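Local coordinates for effector protein hopAB3 (Pseudomonas syringae pv. maculicola, PDB 3TJY) that is recognised by the plant resistance protein Pto, triggering host immunity in tomato, and promotes virulence in susceptible plants, at residues V11-E16 against F47-P52; R25-N30 against E36-R41. All coordinates share one frame; numbering follows the deposited sequence. Where two conformers were deposited one is given.

Interaction 1: V11-E16 against F47-P52; sequences VQQLVE and FLQHFP
Gln-13 of helix 3-16 points its carboxamide across to helix 41-50, where it meets both His-50 and Gln-49. Its CG stands anti to the carbonyl carbon (chi1 -71°), and the chain runs on extended, which carries the amide over to the other helix. His-50 comes from the opposite direction. Its NE2 donates to Gln-13 OE1 at 2.7 Å, and the N-H...O angle is 163°. The acceptor lies near the imidazole plane, and the donor lies in the carbonyl plane of Gln-13. The amide oxygen comes in at the ring edge, and the two planes stand 80° apart.

Gln-13 NE2 gives a less regular bond to Gln-49 OE1, at 3.1 Å. The donor sits above the carbonyl plane of Gln-49, not on a lone pair. Further along the interface, Leu-14 and Phe-47 cross at about a right angle. The methyl CD2 of Leu-14 lies 4.0 Å from CE2 of the ring. Phe-47 continues into the core against Leu-69 of the helical bundle.

Gln-13 thus acts as acceptor and donor at once. The two bonds agree with OE1 facing His-50 and NE2 facing Gln-49. This is consistent with a hydrogen on His-50 NE2 while ND1 accepts a weak bond from Arg-6 NE.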
loop_
_atom_site.group_PDB
_atom_site.type_symbol
_atom_site.label_atom_id
_atom_site.label_comp_id
_atom_site.label_asym_id
_atom_site.label_seq_id
_atom_site.Cartn_x
_atom_site.Cartn_y
_atom_site.Cartn_z
ATOM N N VAL A 11 -4.377 -5.302 1.114
ATOM C CA VAL A 11 -4.655 -5.251 2.540
ATOM C C VAL A 11 -4.628 -6.655 3.144
ATOM O O VAL A 11 -4.031 -6.862 4.188
ATOM C CB VAL A 11 -5.978 -4.527 2.819
ATOM C CG1 VAL A 11 -6.384 -4.649 4.303
ATOM C CG2 VAL A 11 -5.852 -3.060 2.396
ATOM N N GLN A 12 -5.281 -7.611 2.482
ATOM C CA GLN A 12 -5.267 -9.005 2.924
ATOM C C GLN A 12 -3.851 -9.535 3.093
ATOM O O GLN A 12 -3.537 -10.199 4.082
ATOM C CB GLN A 12 -5.975 -9.885 1.878
ATOM C CG GLN A 12 -5.832 -11.384 2.107
ATOM C CD GLN A 12 -6.475 -12.199 0.980
ATOM O OE1 GLN A 12 -6.411 -11.816 -0.193
ATOM N NE2 GLN A 12 -7.099 -13.320 1.336
ATOM N N GLN A 13 -3.024 -9.308 2.075
ATOM C CA GLN A 13 -1.652 -9.790 2.111
ATOM C C GLN A 13 -0.826 -9.095 3.197
ATOM O O GLN A 13 0.051 -9.723 3.809
ATOM C CB GLN A 13 -1.003 -9.608 0.755
ATOM C CG GLN A 13 -1.539 -10.546 -0.315
ATOM C CD GLN A 13 -0.841 -10.307 -1.633
ATOM O OE1 GLN A 13 -0.792 -9.191 -2.110
ATOM N NE2 GLN A 13 -0.257 -11.355 -2.199
ATOM N N LEU A 14 -1.070 -7.803 3.414
ATOM C CA LEU A 14 -0.390 -7.091 4.511
ATOM C C LEU A 14 -0.741 -7.695 5.871
ATOM O O LEU A 14 0.139 -7.936 6.700
ATOM C CB LEU A 14 -0.747 -5.598 4.494
ATOM C CG LEU A 14 -0.085 -4.806 3.364
ATOM C CD1 LEU A 14 -0.694 -3.411 3.233
ATOM C CD2 LEU A 14 1.426 -4.734 3.557
ATOM N N VAL A 15 -2.025 -7.950 6.092
ATOM C CA VAL A 15 -2.439 -8.591 7.341
ATOM C C VAL A 15 -1.765 -9.960 7.495
ATOM O O VAL A 15 -1.237 -10.290 8.565
ATOM C CB VAL A 15 -3.970 -8.732 7.440
ATOM C CG1 VAL A 15 -4.331 -9.420 8.738
ATOM C CG2 VAL A 15 -4.649 -7.367 7.371
ATOM N N GLU A 16 -1.768 -10.746 6.420
ATOM C CA GLU A 16 -1.122 -12.067 6.419
ATOM C C GLU A 16 0.340 -11.921 6.836
ATOM O O GLU A 16 0.898 -12.786 7.507
ATOM C CB GLU A 16 -1.091 -12.692 5.021
ATOM C CG GLU A 16 -2.408 -13.032 4.333
ATOM C CD GLU A 16 -2.180 -13.471 2.874
ATOM O OE1 GLU A 16 -3.141 -13.458 2.078
ATOM O OE2 GLU A 16 -1.026 -13.818 2.516
ATOM N N PHE A 47 4.136 -4.954 -1.258
ATOM C CA PHE A 47 4.068 -3.762 -2.084
ATOM C C PHE A 47 4.663 -3.993 -3.474
ATOM O O PHE A 47 4.102 -3.536 -4.474
ATOM C CB PHE A 47 4.709 -2.562 -1.368
ATOM C CG PHE A 47 3.743 -1.823 -0.498
ATOM C CD1 PHE A 47 2.936 -0.833 -1.038
ATOM C CD2 PHE A 47 3.595 -2.149 0.836
ATOM C CE1 PHE A 47 2.004 -0.173 -0.267
ATOM C CE2 PHE A 47 2.664 -1.477 1.635
ATOM C CZ PHE A 47 1.864 -0.495 1.069
ATOM N N LEU A 48 5.778 -4.724 -3.536
ATOM C CA LEU A 48 6.429 -4.980 -4.825
ATOM C C LEU A 48 5.569 -5.832 -5.751
ATOM O O LEU A 48 5.745 -5.795 -6.969
ATOM C CB LEU A 48 7.804 -5.637 -4.647
ATOM C CG LEU A 48 8.922 -4.773 -4.056
ATOM C CD1 LEU A 48 10.200 -5.581 -3.837
ATOM C CD2 LEU A 48 9.200 -3.538 -4.949
ATOM N N GLN A 49 4.668 -6.625 -5.184
ATOM C CA GLN A 49 3.795 -7.454 -6.021
ATOM C C GLN A 49 2.782 -6.593 -6.756
ATOM O O GLN A 49 2.210 -7.032 -7.760
ATOM C CB GLN A 49 3.025 -8.485 -5.190
ATOM C CG GLN A 49 3.864 -9.544 -4.537
ATOM C CD GLN A 49 3.037 -10.532 -3.732
ATOM O OE1 GLN A 49 2.069 -11.097 -4.236
ATOM N NE2 GLN A 49 3.418 -10.742 -2.469
ATOM N N HIS A 50 2.553 -5.381 -6.257
ATOM C CA HIS A 50 1.476 -4.535 -6.776
ATOM C C HIS A 50 1.918 -3.180 -7.308
ATOM O O HIS A 50 1.226 -2.567 -8.125
ATOM C CB HIS A 50 0.407 -4.340 -5.713
ATOM C CG HIS A 50 -0.180 -5.624 -5.237
ATOM N ND1 HIS A 50 -1.212 -6.255 -5.896
ATOM C CD2 HIS A 50 0.147 -6.420 -4.193
ATOM C CE1 HIS A 50 -1.505 -7.380 -5.266
ATOM N NE2 HIS A 50 -0.697 -7.504 -4.229
ATOM N N PHE A 51 3.063 -2.709 -6.831
ATOM C CA PHE A 51 3.650 -1.467 -7.322
ATOM C C PHE A 51 5.089 -1.758 -7.724
ATOM O O PHE A 51 6.018 -1.422 -7.008
ATOM C CB PHE A 51 3.626 -0.382 -6.228
ATOM C CG PHE A 51 2.248 -0.066 -5.716
ATOM C CD1 PHE A 51 1.473 0.900 -6.338
ATOM C CD2 PHE A 51 1.737 -0.728 -4.603
ATOM C CE1 PHE A 51 0.191 1.216 -5.865
ATOM C CE2 PHE A 51 0.448 -0.428 -4.127
ATOM C CZ PHE A 51 -0.320 0.545 -4.771
ATOM N N PRO A 52 5.279 -2.414 -8.877
ATOM C CA PRO A 52 6.590 -2.953 -9.225
ATOM C C PRO A 52 7.702 -1.904 -9.301
ATOM O O PRO A 52 8.844 -2.244 -9.052
ATOM C CB PRO A 52 6.364 -3.562 -10.611
ATOM C CG PRO A 52 5.044 -2.970 -11.097
ATOM C CD PRO A 52 4.248 -2.742 -9.879
#

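Interaction 2: R25-N30 against E36-R41; sequences RTMFRN and EMILSR. With SO4 (sulfate ion), chain B; SO4 (sulfate ion), chain D.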
loop_
_atom_site.group_PDB
_atom_site.type_symbol
_atom_site.label_atom_id
_atom_site.label_comp_id
_atom_site.label_asym_id
_atom_site.label_seq_id
_atom_site.Cartn_x
_atom_site.Cartn_y
_atom_site.Cartn_z
ATOM N N ARG A 25 -1.083 2.634 6.855
ATOM C CA ARG A 25 -1.876 3.777 6.391
ATOM C C ARG A 25 -1.067 5.075 6.440
ATOM O O ARG A 25 -1.045 5.847 5.482
ATOM C CB ARG A 25 -3.166 3.918 7.208
ATOM C CG ARG A 25 -4.067 5.046 6.726
ATOM C CD ARG A 25 -5.333 5.141 7.565
ATOM N NE ARG A 25 -6.103 6.333 7.218
ATOM C CZ ARG A 25 -7.052 6.850 7.984
ATOM N NH1 ARG A 25 -7.354 6.291 9.150
ATOM N NH2 ARG A 25 -7.679 7.952 7.596
ATOM N N THR A 26 -0.389 5.306 7.556
ATOM C CA THR A 26 0.420 6.504 7.734
ATOM C C THR A 26 1.595 6.521 6.748
ATOM O O THR A 26 1.853 7.528 6.092
ATOM C CB THR A 26 0.920 6.584 9.178
ATOM O OG1 THR A 26 -0.209 6.679 10.059
ATOM C CG2 THR A 26 1.835 7.796 9.402
HETATM N N MSE A 27 2.302 5.393 6.682
HETATM C CA MSE A 27 3.439 5.220 5.776
HETATM C C MSE A 27 3.045 5.536 4.340
HETATM O O MSE A 27 3.732 6.289 3.647
HETATM C CB MSE A 27 3.948 3.773 5.824
HETATM C CG MSE A 27 4.276 3.258 7.207
HETATM SE SE MSE A 27 6.134 2.716 7.314
HETATM C CE MSE A 27 6.879 4.516 7.114
ATOM N N PHE A 28 1.937 4.942 3.905
ATOM C CA PHE A 28 1.480 5.043 2.525
ATOM C C PHE A 28 1.096 6.477 2.197
ATOM O O PHE A 28 1.379 6.955 1.111
ATOM C CB PHE A 28 0.324 4.098 2.246
ATOM C CG PHE A 28 -0.031 3.994 0.790
ATOM C CD1 PHE A 28 0.895 3.534 -0.124
ATOM C CD2 PHE A 28 -1.289 4.360 0.341
ATOM C CE1 PHE A 28 0.572 3.414 -1.477
ATOM C CE2 PHE A 28 -1.627 4.242 -1.004
ATOM C CZ PHE A 28 -0.693 3.766 -1.918
ATOM N N ARG A 29 0.460 7.165 3.141
ATOM C CA ARG A 29 0.172 8.589 2.959
ATOM C C ARG A 29 1.462 9.358 2.682
ATOM O O ARG A 29 1.534 10.167 1.759
ATOM C CB ARG A 29 -0.516 9.169 4.198
ATOM C CG ARG A 29 -0.966 10.609 4.029
ATOM C CD ARG A 29 -1.550 11.156 5.331
ATOM N NE ARG A 29 -2.682 10.344 5.752
ATOM C CZ ARG A 29 -2.746 9.669 6.895
ATOM N NH1 ARG A 29 -1.758 9.733 7.773
ATOM N NH2 ARG A 29 -3.822 8.950 7.166
ATOM N N ASN A 30 2.483 9.095 3.490
ATOM C CA ASN A 30 3.784 9.734 3.323
ATOM C C ASN A 30 4.462 9.338 2.011
ATOM O O ASN A 30 5.133 10.162 1.383
ATOM C CB ASN A 30 4.692 9.389 4.497
ATOM C CG ASN A 30 4.203 9.973 5.797
ATOM O OD1 ASN A 30 3.513 10.997 5.811
ATOM N ND2 ASN A 30 4.566 9.332 6.907
ATOM N N GLU A 36 10.002 7.750 1.251
ATOM C CA GLU A 36 10.167 6.295 1.304
ATOM C C GLU A 36 9.476 5.698 2.511
ATOM O O GLU A 36 9.518 6.270 3.603
ATOM C CB GLU A 36 11.640 5.924 1.416
ATOM C CG GLU A 36 12.448 6.081 0.161
ATOM C CD GLU A 36 13.862 5.602 0.373
ATOM O OE1 GLU A 36 14.574 6.205 1.205
ATOM O OE2 GLU A 36 14.249 4.605 -0.267
HETATM N N MSE A 37 8.877 4.528 2.323
HETATM C CA MSE A 37 8.319 3.790 3.446
HETATM C C MSE A 37 9.392 2.941 4.119
HETATM O O MSE A 37 10.303 2.435 3.465
HETATM C CB MSE A 37 7.158 2.907 2.994
HETATM C CG MSE A 37 5.965 3.678 2.462
HETATM SE SE MSE A 37 4.548 2.464 1.958
HETATM C CE MSE A 37 5.190 1.929 0.290
ATOM N N ILE A 38 9.267 2.797 5.432
ATOM C CA ILE A 38 10.124 1.931 6.223
ATOM C C ILE A 38 9.390 0.623 6.474
ATOM O O ILE A 38 8.581 0.518 7.399
ATOM C CB ILE A 38 10.466 2.588 7.564
ATOM C CG1 ILE A 38 11.206 3.907 7.323
ATOM C CG2 ILE A 38 11.310 1.653 8.420
ATOM C CD1 ILE A 38 11.763 4.530 8.571
ATOM N N LEU A 39 9.658 -0.373 5.637
ATOM C CA LEU A 39 8.872 -1.602 5.656
ATOM C C LEU A 39 9.679 -2.800 6.093
ATOM O O LEU A 39 10.896 -2.844 5.884
ATOM C CB LEU A 39 8.307 -1.885 4.263
ATOM C CG LEU A 39 7.410 -0.814 3.654
ATOM C CD1 LEU A 39 7.076 -1.192 2.205
ATOM C CD2 LEU A 39 6.145 -0.621 4.498
ATOM N N SER A 40 9.004 -3.783 6.683
ATOM C CA SER A 40 9.641 -5.074 6.920
ATOM C C SER A 40 9.873 -5.732 5.567
ATOM O O SER A 40 9.248 -5.350 4.576
ATOM C CB SER A 40 8.766 -5.974 7.789
ATOM O OG SER A 40 7.640 -6.421 7.058
ATOM N N ARG A 41 10.775 -6.704 5.506
ATOM C CA ARG A 41 10.979 -7.409 4.241
ATOM C C ARG A 41 9.662 -7.957 3.704
ATOM O O ARG A 41 9.380 -7.850 2.509
ATOM C CB ARG A 41 12.012 -8.532 4.385
ATOM C CG ARG A 41 12.240 -9.345 3.098
ATOM C CD ARG A 41 12.981 -8.535 2.014
ATOM N NE ARG A 41 14.296 -8.074 2.463
ATOM C CZ ARG A 41 15.459 -8.653 2.163
ATOM N NH1 ARG A 41 15.505 -9.731 1.388
ATOM N NH2 ARG A 41 16.585 -8.142 2.638
HETATM S S SO4 B . -6.216 9.431 4.483
HETATM O O1 SO4 B . -6.479 9.155 3.082
HETATM O O2 SO4 B . -5.823 8.209 5.169
HETATM O O3 SO4 B . -5.128 10.399 4.555
HETATM O O4 SO4 B . -7.427 9.958 5.097
HETATM S S SO4 D . -9.499 8.714 10.642
HETATM O O1 SO4 D . -9.932 9.137 9.309
HETATM O O2 SO4 D . -9.828 7.303 10.848
HETATM O O3 SO4 D . -8.055 8.904 10.763
HETATM O O4 SO4 D . -10.168 9.521 11.660
#
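Met-27 of helix 21-32 packs against the extended loop 36-41, which leads to the next helix of this small helical bundle, the Pto-binding domain. Both Met-27 and Met-37 are selenomethionines. CB of Met-27 points toward the loop and lies 3.9 Å from Met-37 CG. In one of its two conformers, CG is anti to the carbonyl carbon, and the chain then bends at chi2 (-121°) and chi3, folding the tip along the loop backbone. In this conformer SE comes 3.3 Å from Ile-38 O and also approaches Leu-39 CD2. The terminal CE lies 3.4 Å from Ile-38 N and packs on Ile-38 CB. That buried N has no hydrogen-bond partner in the model.

Met-37 answers from the loop. Its CG rests 3.6 Å from Met-27 O, and its SE lies at the edge of the Phe-28 ring, 4.3 Å from CD1. No hydrogen bond joins the two segments.

Elsewhere on the helix, Arg-25 and Arg-29 meet sulfate ions, probably from the crystallisation liquor. Arg-25 reaches both sulfates with the edge of its guanidinium and also pairs with Asp-77. Arg-29 binds the chain B sulfate, the one that Arg-25 NE also grips. Arg-29 NE donates to its O3 at 2.7 Å, while Arg-29 NH2 donates to its O2 at 2.9 Å.

In the fold
The centres of the two contacts lie 12 Å apart. Interaction 2 is nested in the chain between the segments of interaction 1. Along the chain, loop 36-41 packs on helix 21-32 and then leads into helix 41-50, which meets helix 3-16. Phe-47 joins them directly. Its CD1 packs 3.8 Å from Met-37 CE, its CD2 lies 3.9 Å from Leu-39 CD1, and its CE1 lies 3.9 Å from Phe-28 CD1. Interaction 1 is largely buried and adds polar bonds, whereas interaction 2 is nearer the surface and apolar. This domain is probably the host-recognition region of the longer effector. The sulfates bind Arg-25 and Arg-29 of helix 21-32 and take no part in its packing on 36-41.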